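Local coordinates for protein lytic polysaccharide monooxygenase (Neurospora crassa, PDB 4QI8) that probably cleaves cellulose oxidatively at a copper centre, acting as a secreted AA9 monooxygenase that needs a reductant and an oxygen cosubstrate, at residues Gly74-Arg82 with Val98-Gln106. Residues are numbered along the deposited sequence; the frame is centred on the assembly and turned at random.
Sequences GPMQFYLAR and VWFKIYHEQ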
ATOM      1  N   GLY A  74       0.900 -10.880  -8.494  1.00  6.42           N
ATOM      2  CA  GLY A  74       0.298  -9.581  -8.644  1.00  6.14           C
ATOM      3  C   GLY A  74       1.181  -8.492  -8.079  1.00  6.53           C
ATOM      4  O   GLY A  74       2.281  -8.763  -7.582  1.00  6.26           O
ATOM      5  N   PRO A  75       0.705  -7.246  -8.158  1.00  6.50           N
ATOM      6  CA  PRO A  75       1.549  -6.098  -7.820  1.00  7.15           C
ATOM      7  C   PRO A  75       1.514  -5.660  -6.359  1.00  6.20           C
ATOM      8  O   PRO A  75       0.458  -5.629  -5.726  1.00  6.42           O
ATOM      9  CB  PRO A  75       0.942  -4.980  -8.664  1.00  6.78           C
ATOM     10  CG  PRO A  75      -0.505  -5.330  -8.695  1.00  6.95           C
ATOM     11  CD  PRO A  75      -0.529  -6.823  -8.846  1.00  6.33           C
ATOM     12  N   MET A  76       2.688  -5.293  -5.853  1.00  5.68           N
ATOM     13  CA  MET A  76       2.768  -4.396  -4.707  1.00  6.14           C
ATOM     14  C   MET A  76       2.516  -2.960  -5.145  1.00  6.04           C
ATOM     15  O   MET A  76       2.988  -2.530  -6.208  1.00  6.84           O
ATOM     16  CB  MET A  76       4.153  -4.433  -4.067  1.00  7.11           C
ATOM     17  CG  MET A  76       4.514  -5.731  -3.407  1.00  7.93           C
ATOM     18  SD  MET A  76       3.453  -6.175  -2.006  1.00  7.93           S
ATOM     19  CE  MET A  76       3.667  -4.784  -0.941  1.00 11.27           C
ATOM     20  N   GLN A  77       1.827  -2.199  -4.300  1.00  5.84           N
ATOM     21  CA  GLN A  77       1.668  -0.756  -4.500  1.00  6.33           C
ATOM     22  C   GLN A  77       1.755  -0.073  -3.139  1.00  5.65           C
ATOM     23  O   GLN A  77       1.334  -0.638  -2.126  1.00  6.24           O
ATOM     24  CB  GLN A  77       0.346  -0.419  -5.203  1.00  6.36           C
ATOM     25  CG  GLN A  77       0.040  -1.346  -6.364  1.00  6.17           C
ATOM     26  CD  GLN A  77      -1.014  -0.847  -7.340  1.00  6.99           C
ATOM     27  OE1 GLN A  77      -0.909  -1.101  -8.537  1.00  8.63           O
ATOM     28  NE2 GLN A  77      -2.035  -0.164  -6.842  1.00  7.75           N
ATOM     29  N   PHE A  78       2.302   1.141  -3.122  1.00  6.55           N
ATOM     30  CA  PHE A  78       2.421   1.930  -1.897  1.00  6.36           C
ATOM     31  C   PHE A  78       1.897   3.341  -2.113  1.00  6.06           C
ATOM     32  O   PHE A  78       2.141   3.955  -3.158  1.00  6.71           O
ATOM     33  CB  PHE A  78       3.885   2.008  -1.422  1.00  6.95           C
ATOM     34  CG  PHE A  78       4.460   0.689  -0.979  1.00  7.31           C
ATOM     35  CD1 PHE A  78       4.230   0.213   0.307  1.00  7.35           C
ATOM     36  CD2 PHE A  78       5.228  -0.079  -1.845  1.00  8.37           C
ATOM     37  CE1 PHE A  78       4.757  -0.990   0.711  1.00  8.43           C
ATOM     38  CE2 PHE A  78       5.739  -1.297  -1.439  1.00  8.81           C
ATOM     39  CZ  PHE A  78       5.501  -1.750  -0.164  1.00  8.84           C
ATOM     40  N   TYR A  79       1.205   3.859  -1.102  1.00  6.19           N
ATOM     41  CA  TYR A  79       0.652   5.201  -1.118  1.00  5.96           C
ATOM     42  C   TYR A  79       1.012   5.917   0.177  1.00  5.91           C
ATOM     43  O   TYR A  79       1.131   5.292   1.238  1.00  6.80           O
ATOM     44  CB  TYR A  79      -0.867   5.179  -1.201  1.00  6.30           C
ATOM     45  CG  TYR A  79      -1.509   4.642  -2.461  1.00  6.41           C
ATOM     46  CD1 TYR A  79      -1.520   3.286  -2.752  1.00  6.76           C
ATOM     47  CD2 TYR A  79      -2.162   5.506  -3.347  1.00  6.58           C
ATOM     48  CE1 TYR A  79      -2.161   2.803  -3.900  1.00  6.79           C
ATOM     49  CE2 TYR A  79      -2.814   5.030  -4.470  1.00  7.56           C
ATOM     50  CZ  TYR A  79      -2.806   3.691  -4.747  1.00  6.31           C
ATOM     51  OH  TYR A  79      -3.472   3.248  -5.861  1.00  7.48           O
ATOM     52  N   LEU A  80       1.123   7.239   0.084  1.00  6.37           N
ATOM     53  CA  LEU A  80       1.250   8.097   1.253  1.00  6.10           C
ATOM     54  C   LEU A  80       0.043   9.016   1.391  1.00  6.59           C
ATOM     55  O   LEU A  80      -0.587   9.387   0.397  1.00  7.05           O
ATOM     56  CB  LEU A  80       2.477   8.993   1.112  1.00  7.84           C
ATOM     57  CG  LEU A  80       3.826   8.330   1.374  1.00  7.27           C
ATOM     58  CD1 LEU A  80       4.979   9.251   0.974  1.00  7.51           C
ATOM     59  CD2 LEU A  80       3.974   7.937   2.848  1.00  7.88           C
ATOM     60  N   ALA A  81      -0.245   9.411   2.629  1.00  6.64           N
ATOM     61  CA  ALA A  81      -1.244  10.443   2.908  1.00  6.93           C
ATOM     62  C   ALA A  81      -0.734  11.278   4.065  1.00  7.08           C
ATOM     63  O   ALA A  81      -0.352  10.737   5.100  1.00  7.82           O
ATOM     64  CB  ALA A  81      -2.594   9.827   3.246  1.00  7.90           C
ATOM     65  N   ARG A  82      -0.741  12.597   3.892  1.00  8.17           N
ATOM     66  CA  ARG A  82      -0.204  13.491   4.907  1.00  8.78           C
ATOM     67  C   ARG A  82      -1.285  13.947   5.880  1.00  9.19           C
ATOM     68  O   ARG A  82      -2.305  14.529   5.503  1.00 10.10           O
ATOM     69  CB  ARG A  82       0.447  14.712   4.262  1.00  9.40           C
ATOM     70  CG  ARG A  82       1.166  15.588   5.273  1.00 10.45           C
ATOM     71  CD  ARG A  82       1.841  16.778   4.622  1.00 11.20           C
ATOM     72  NE  ARG A  82       2.570  17.614   5.577  1.00 12.52           N
ATOM     73  CZ  ARG A  82       2.014  18.518   6.379  1.00 12.98           C
ATOM     74  NH1 ARG A  82       0.705  18.738   6.366  1.00 14.90           N
ATOM     75  NH2 ARG A  82       2.780  19.227   7.194  1.00 15.36           N
ATOM     76  N   VAL A  98      -6.796  12.042  -0.263  1.00  7.96           N
ATOM     77  CA  VAL A  98      -5.550  12.393   0.395  1.00  8.14           C
ATOM     78  C   VAL A  98      -4.386  11.464   0.058  1.00  7.92           C
ATOM     79  O   VAL A  98      -3.249  11.752   0.415  1.00  8.61           O
ATOM     80  CB  VAL A  98      -5.734  12.444   1.938  1.00  9.36           C
ATOM     81  CG1 VAL A  98      -6.715  13.535   2.312  1.00  9.73           C
ATOM     82  CG2 VAL A  98      -6.189  11.094   2.510  1.00  9.29           C
ATOM     83  N   TRP A  99      -4.661  10.350  -0.611  1.00  6.59           N
ATOM     84  CA  TRP A  99      -3.646   9.330  -0.848  1.00  6.69           C
ATOM     85  C   TRP A  99      -2.998   9.523  -2.212  1.00  7.21           C
ATOM     86  O   TRP A  99      -3.703   9.594  -3.217  1.00  9.04           O
ATOM     87  CB  TRP A  99      -4.283   7.941  -0.795  1.00  6.21           C
ATOM     88  CG  TRP A  99      -4.852   7.587   0.544  1.00  7.14           C
ATOM     89  CD1 TRP A  99      -6.132   7.777   0.964  1.00  6.74           C
ATOM     90  CD2 TRP A  99      -4.154   6.989   1.640  1.00  6.62           C
ATOM     91  NE1 TRP A  99      -6.284   7.327   2.256  1.00  7.31           N
ATOM     92  CE2 TRP A  99      -5.075   6.847   2.697  1.00  6.46           C
ATOM     93  CE3 TRP A  99      -2.835   6.570   1.832  1.00  7.32           C
ATOM     94  CZ2 TRP A  99      -4.716   6.292   3.929  1.00  7.16           C
ATOM     95  CZ3 TRP A  99      -2.480   6.030   3.057  1.00  7.37           C
ATOM     96  CH2 TRP A  99      -3.419   5.881   4.082  1.00  7.15           C
ATOM     97  N   PHE A 100      -1.668   9.570  -2.245  1.00  7.00           N
ATOM     98  CA  PHE A 100      -0.958   9.582  -3.519  1.00  7.08           C
ATOM     99  C   PHE A 100      -0.041   8.377  -3.586  1.00  6.66           C
ATOM    100  O   PHE A 100       0.517   7.931  -2.581  1.00  7.17           O
ATOM    101  CB  PHE A 100      -0.207  10.904  -3.786  1.00  7.52           C
ATOM    102  CG  PHE A 100       0.815  11.291  -2.744  1.00  8.07           C
ATOM    103  CD1 PHE A 100       0.434  11.936  -1.582  1.00  8.51           C
ATOM    104  CD2 PHE A 100       2.162  11.050  -2.956  1.00  8.19           C
ATOM    105  CE1 PHE A 100       1.370  12.312  -0.640  1.00 10.32           C
ATOM    106  CE2 PHE A 100       3.105  11.442  -2.026  1.00  9.72           C
ATOM    107  CZ  PHE A 100       2.709  12.079  -0.867  1.00  9.16           C
ATOM    108  N   LYS A 101       0.069   7.835  -4.793  1.00  7.26           N
ATOM    109  CA  LYS A 101       0.840   6.636  -5.040  1.00  7.00           C
ATOM    110  C   LYS A 101       2.302   6.987  -5.194  1.00  8.17           C
ATOM    111  O   LYS A 101       2.644   7.896  -5.947  1.00  9.29           O
ATOM    112  CB  LYS A 101       0.331   5.965  -6.309  1.00  7.99           C
ATOM    113  CG  LYS A 101       1.019   4.655  -6.647  1.00  7.80           C
ATOM    114  CD  LYS A 101       0.550   4.094  -7.983  1.00  8.64           C
ATOM    115  CE  LYS A 101      -0.828   3.479  -7.897  1.00  7.75           C
ATOM    116  NZ  LYS A 101      -1.341   3.153  -9.258  1.00  8.17           N
ATOM    117  N   ILE A 102       3.166   6.253  -4.498  1.00  7.58           N
ATOM    118  CA  ILE A 102       4.605   6.440  -4.637  1.00  7.83           C
ATOM    119  C   ILE A 102       5.324   5.252  -5.277  1.00  8.20           C
ATOM    120  O   ILE A 102       6.505   5.356  -5.588  1.00  8.94           O
ATOM    121  CB  ILE A 102       5.297   6.840  -3.311  1.00  8.10           C
ATOM    122  CG1 ILE A 102       5.137   5.756  -2.241  1.00  8.25           C
ATOM    123  CG2 ILE A 102       4.752   8.175  -2.833  1.00  9.82           C
ATOM    124  CD1 ILE A 102       5.990   6.015  -1.019  1.00  9.97           C
ATOM    125  N   TYR A 103       4.620   4.151  -5.503  1.00  8.17           N
ATOM    126  CA  TYR A 103       5.197   2.993  -6.164  1.00  8.04           C
ATOM    127  C   TYR A 103       4.082   2.088  -6.648  1.00  7.16           C
ATOM    128  O   TYR A 103       3.111   1.861  -5.925  1.00  7.29           O
ATOM    129  CB  TYR A 103       6.095   2.198  -5.197  1.00  9.30           C
ATOM    130  CG  TYR A 103       6.566   0.876  -5.775  1.00  9.07           C
ATOM    131  CD1 TYR A 103       5.837  -0.290  -5.593  1.00  8.88           C
ATOM    132  CD2 TYR A 103       7.738   0.797  -6.519  1.00 10.63           C
ATOM    133  CE1 TYR A 103       6.253  -1.485  -6.141  1.00  8.41           C
ATOM    134  CE2 TYR A 103       8.167  -0.402  -7.072  1.00 11.67           C
ATOM    135  CZ  TYR A 103       7.426  -1.540  -6.876  1.00 10.21           C
ATOM    136  OH  TYR A 103       7.844  -2.737  -7.422  1.00 11.93           O
ATOM    137  N   HIS A 104       4.241   1.535  -7.844  1.00  8.20           N
ATOM    138  CA  HIS A 104       3.488   0.353  -8.221  1.00  7.41           C
ATOM    139  C   HIS A 104       4.340  -0.582  -9.057  1.00  8.43           C
ATOM    140  O   HIS A 104       5.245  -0.160  -9.777  1.00  9.87           O
ATOM    141  CB  HIS A 104       2.122   0.676  -8.858  1.00  8.05           C
ATOM    142  CG  HIS A 104       2.153   1.383 -10.182  1.00  8.24           C
ATOM    143  ND1 HIS A 104       1.036   2.031 -10.645  1.00  9.08           N
ATOM    144  CD2 HIS A 104       3.093   1.506 -11.154  1.00  9.52           C
ATOM    145  CE1 HIS A 104       1.282   2.541 -11.836  1.00  9.75           C
ATOM    146  NE2 HIS A 104       2.526   2.243 -12.169  1.00 10.90           N
ATOM    147  N   GLU A 105       4.036  -1.864  -8.932  1.00  8.17           N
ATOM    148  CA  GLU A 105       4.811  -2.916  -9.572  1.00  7.89           C
ATOM    149  C   GLU A 105       4.259  -3.268 -10.945  1.00  8.07           C
ATOM    150  O   GLU A 105       3.063  -3.498 -11.100  1.00  8.81           O
ATOM    151  CB  GLU A 105       4.764  -4.155  -8.681  1.00  7.65           C
ATOM    152  CG  GLU A 105       5.554  -5.336  -9.203  1.00  8.77           C
ATOM    153  CD  GLU A 105       5.516  -6.535  -8.266  1.00  8.67           C
ATOM    154  OE1 GLU A 105       5.086  -6.384  -7.095  1.00  8.59           O
ATOM    155  OE2 GLU A 105       5.929  -7.632  -8.712  1.00  9.73           O
ATOM    156  N   GLN A 106       5.144  -3.326 -11.936  1.00  8.69           N
ATOM    157  CA  GLN A 106       4.828  -3.900 -13.236  1.00 10.65           C
ATOM    158  C   GLN A 106       5.405  -5.302 -13.329  1.00 10.53           C
ATOM    159  O   GLN A 106       6.538  -5.527 -12.916  1.00 10.91           O
ATOM    160  CB  GLN A 106       5.417  -3.043 -14.355  1.00 10.39           C
ATOM    161  CG  GLN A 106       4.552  -1.862 -14.725  1.00 12.20           C
ATOM    162  CD  GLN A 106       3.403  -2.265 -15.627  1.00 12.00           C
ATOM    163  OE1 GLN A 106       3.616  -2.652 -16.779  1.00 15.66           O
ATOM    164  NE2 GLN A 106       2.179  -2.174 -15.117  1.00 10.59           N
TER
HETATM  165  O   HOH W   1      -1.885  13.793   1.464  1.00 10.52           O
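Leu80 and Phe100 form a hydrogen-bonded pair where strands 76-82 and 99-104 run antiparallel, their axes 4.4 Å apart at closest and 143° between their directions. A classic beta bulge interrupts this ladder: Ile102 and Tyr103 both face Phe78, whose carbonyl O takes a bond from Ile102 N at 2.9 Å and a weak one from Tyr103 N. At Arg82 direct pairing gives way to a water that accepts from Arg82 N and donates to Val98 O.

On the face that carries Tyr79, Ala81, Trp99 and Lys101, aliphatic carbons lie over aromatic rings. The methyl of Ala81, small enough to lie on the indole, has CB 3.6 Å from the centroid of the six-membered ring of Trp99, a CH-pi contact; Trp99 also touches Cys42 of helix 39-42. Next along, Lys101 CB sits above the Tyr79 ring, 25° off its normal. Lysine suits this place by its long aliphatic stem and cationic end: bent at chi3, it brings CE to 3.3 Å from Tyr79 OH while NZ reaches His104 ND1 and the carbonyls of Pro207 and Pro209. The tyrosine hydroxyl itself bonds to Tyr185.

The face bearing Phe78, Leu80 and Phe100 is largely apolar. With CG between the backbone N and the carbonyl carbon (chi1 58°), the Phe100 ring lies across Leu80, whose CB rests over its face, while Leu80 CD1 meets Ile102 CD1. Tyr103 CD1 lies at the edge of the Phe78 ring, and Phe78 and Ile102 continue onto Val125 of the opposing sheet, in the core of the beta-sandwich.

Past the end of strand 99-104, extended Glu105 directs OE1 to Met76 N (2.9 Å), met on its anti side, while Glu105 N donates to Met76 O. Carboxylate and backbone together thus prolong the pairing beyond the strand.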